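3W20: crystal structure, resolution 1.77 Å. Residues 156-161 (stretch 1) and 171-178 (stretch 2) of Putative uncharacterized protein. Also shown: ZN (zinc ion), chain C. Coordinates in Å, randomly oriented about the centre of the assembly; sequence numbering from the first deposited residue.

Stretch 1 156-161: CDDVSY
Stretch 2 (171-178) KRSFPRQL

A single water and one aspartate, D158, knit together two loops that share no strand pairing. Water 1 accepts a hydrogen bond from F174 N at 2.8 Å and donates to Q177 OE1 at 2.7 Å; its link to D158 OD1, at 2.9 Å, is weak. The carboxylate of D158 also reaches across directly, OD2 accepting a 2.6 Å hydrogen bond from S173 OG.

Neither stretch forms a regular helix or strand where they meet, but each contains a type I turn. In stretch 1 the turn runs from D158 to Y161, closed by Y161 N to D158 O at 2.9 Å, with V159 (phi/psi -58/-27) and S160 (-82/-8) at its corners. In stretch 2 it runs from F174 to Q177, closed by Q177 N to F174 O at 3.0 Å, with P175 (-66/-19) and R176 (-103/25) at the corners; proline's ring-restricted phi suits the first of these. The CA atoms of S160 and K171 lie 5.0 Å apart and set the register, while D157 and V159 meet Q177 further along, so the chains run in roughly opposite directions, S160 sitting by K171 and the earlier D157 by the later Q177.

D158 is extended (-151/125), with chi1 t and chi2 -41°. Its CA-to-CB bond points sideways, yet its carboxylate comes nearer to stretch 2. D158 OD1 accepts hydrogen bonds within its own turn, from S160 N at 2.8 Å and from S160 OG at 2.7 Å, the latter with S160 in the p rotamer. A short acidic side chain thus serves both the turn and the hydroxyl of S173, whose chi1 is t.

Q177 (-53/136) points toward stretch 1 and has the largest area covered by the other stretch. Its t, t side chain, with chi3 -42°, brings OE1 to V159 N, which donates a 2.9 Å hydrogen bond at 146°. An amide oxygen on a long, extended side chain can satisfy this buried backbone NH and still receive water 1. Q177 NE2 lies 3.3 Å from D157 O, but the angle is too poor for a hydrogen bond.

Apolar packing is slight. V159, chi1 75°, points toward stretch 2 and sets CG1 4.1 Å from F174 CD2, approaching the ring obliquely, and 3.6 Å from R172 O. F174 has chi1 m and chi2 -99°. S160 CB packs 3.5 Å from R172 O, a small side chain fitting close to the backbone, while K171 and R172 direct CA-to-CB away and remain exposed. The contact buries 336 Å² in total. D157, chi1 m and chi2 -86°, also binds the zinc ion, OD2 to ZN 1.9 Å, with two further ligand atoms elsewhere in the structure.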

# COMPACT_ATOMS: atom_id res chain seq x y z
N CYS A 156 22.25 -4.28 -8.94
CA CYS A 156 22.41 -4.81 -7.60
C CYS A 156 21.10 -4.53 -6.89
O CYS A 156 20.24 -3.73 -7.40
CB CYS A 156 23.62 -4.23 -6.87
SG CYS A 156 23.48 -2.47 -6.58
N ASP A 157 20.86 -5.28 -5.85
CA ASP A 157 19.66 -5.14 -5.09
C ASP A 157 19.98 -4.67 -3.68
O ASP A 157 20.77 -5.29 -2.94
CB ASP A 157 18.87 -6.44 -5.03
CG ASP A 157 18.74 -7.18 -6.41
OD1 ASP A 157 17.83 -6.88 -7.17
OD2 ASP A 157 19.43 -8.18 -6.65
N ASP A 158 19.40 -3.54 -3.31
CA ASP A 158 19.61 -2.97 -1.99
C ASP A 158 18.30 -2.21 -1.70
O ASP A 158 17.84 -1.37 -2.53
CB ASP A 158 20.80 -1.96 -2.05
CG ASP A 158 21.04 -1.26 -0.72
OD1 ASP A 158 20.08 -0.87 -0.02
OD2 ASP A 158 22.23 -1.06 -0.34
N VAL A 159 17.69 -2.57 -0.55
CA VAL A 159 16.35 -2.14 -0.17
C VAL A 159 16.29 -0.58 -0.12
O VAL A 159 15.20 0.00 -0.32
CB VAL A 159 15.93 -2.80 1.18
CG1 VAL A 159 16.63 -2.16 2.36
CG2 VAL A 159 14.43 -2.66 1.37
N SER A 160 17.43 0.04 0.12
CA SER A 160 17.50 1.50 0.12
C SER A 160 17.63 2.24 -1.17
O SER A 160 17.49 3.51 -1.17
CB SER A 160 18.58 1.97 1.11
OG SER A 160 19.88 1.78 0.60
N TYR A 161 17.84 1.51 -2.25
CA TYR A 161 18.13 2.14 -3.52
C TYR A 161 16.91 2.59 -4.35
O TYR A 161 16.76 2.24 -5.48
CB TYR A 161 19.05 1.26 -4.35
CG TYR A 161 20.48 1.18 -3.88
CD1 TYR A 161 20.88 1.73 -2.66
CD2 TYR A 161 21.43 0.61 -4.66
CE1 TYR A 161 22.17 1.65 -2.23
CE2 TYR A 161 22.74 0.53 -4.26
CZ TYR A 161 23.12 1.06 -3.05
OH TYR A 161 24.41 0.94 -2.71
N LYS A 171 15.58 4.09 4.14
CA LYS A 171 16.76 4.84 3.82
C LYS A 171 18.02 4.12 4.32
O LYS A 171 19.17 4.52 4.03
CB LYS A 171 16.64 6.23 4.41
CG LYS A 171 15.58 7.08 3.66
CD LYS A 171 15.69 8.55 4.02
CE LYS A 171 14.45 9.28 3.60
NZ LYS A 171 14.51 9.49 2.12
N ARG A 172 17.77 3.02 5.00
CA ARG A 172 18.84 2.25 5.60
C ARG A 172 19.27 1.10 4.70
O ARG A 172 18.43 0.33 4.20
CB ARG A 172 18.42 1.75 6.95
CG ARG A 172 19.48 0.85 7.61
CD ARG A 172 18.92 0.38 8.98
NE ARG A 172 19.95 -0.42 9.64
CZ ARG A 172 19.79 -1.13 10.74
NH1 ARG A 172 18.58 -1.25 11.31
NH2 ARG A 172 20.82 -1.84 11.19
N SER A 173 20.59 1.03 4.49
CA SER A 173 21.20 -0.05 3.68
C SER A 173 21.68 -1.13 4.60
O SER A 173 22.16 -0.83 5.71
CB SER A 173 22.36 0.46 2.85
OG SER A 173 23.05 -0.58 2.07
N PHE A 174 21.57 -2.41 4.14
CA PHE A 174 22.02 -3.56 4.90
C PHE A 174 23.15 -4.18 4.11
O PHE A 174 22.91 -4.70 2.99
CB PHE A 174 20.86 -4.57 5.03
CG PHE A 174 19.77 -4.07 5.99
CD1 PHE A 174 19.73 -4.53 7.30
CD2 PHE A 174 18.90 -3.05 5.61
CE1 PHE A 174 18.73 -4.08 8.20
CE2 PHE A 174 17.98 -2.52 6.54
CZ PHE A 174 17.90 -3.05 7.83
N PRO A 175 24.41 -4.06 4.59
CA PRO A 175 25.49 -4.49 3.66
C PRO A 175 25.51 -5.97 3.35
O PRO A 175 26.04 -6.40 2.32
CB PRO A 175 26.80 -4.11 4.44
CG PRO A 175 26.33 -3.87 5.85
CD PRO A 175 24.91 -3.48 5.86
N ARG A 176 24.86 -6.80 4.19
CA ARG A 176 24.79 -8.20 3.90
C ARG A 176 23.43 -8.63 3.34
O ARG A 176 23.01 -9.78 3.55
CB ARG A 176 25.19 -9.08 5.11
CG ARG A 176 26.55 -8.69 5.73
CD ARG A 176 27.69 -8.68 4.69
NE ARG A 176 28.68 -7.67 5.12
CZ ARG A 176 29.50 -7.03 4.29
NH1 ARG A 176 30.32 -6.13 4.78
NH2 ARG A 176 29.59 -7.31 2.99
N GLN A 177 22.68 -7.71 2.72
CA GLN A 177 21.36 -8.12 2.15
C GLN A 177 21.63 -9.33 1.24
O GLN A 177 22.57 -9.29 0.42
CB GLN A 177 20.80 -6.98 1.32
CG GLN A 177 19.46 -7.36 0.57
CD GLN A 177 18.81 -6.15 -0.09
OE1 GLN A 177 18.75 -5.08 0.49
NE2 GLN A 177 18.16 -6.41 -1.24
N LEU A 178 20.76 -10.37 1.33
CA LEU A 178 21.01 -11.57 0.50
C LEU A 178 19.93 -11.68 -0.53
O LEU A 178 18.77 -11.41 -0.19
CB LEU A 178 21.01 -12.83 1.35
CG LEU A 178 22.00 -12.70 2.51
CD1 LEU A 178 21.89 -14.00 3.31
CD2 LEU A 178 23.47 -12.40 2.03
ZN ZN C . 19.43 -9.16 -8.31
O HOH W 1 20.11 -3.11 1.82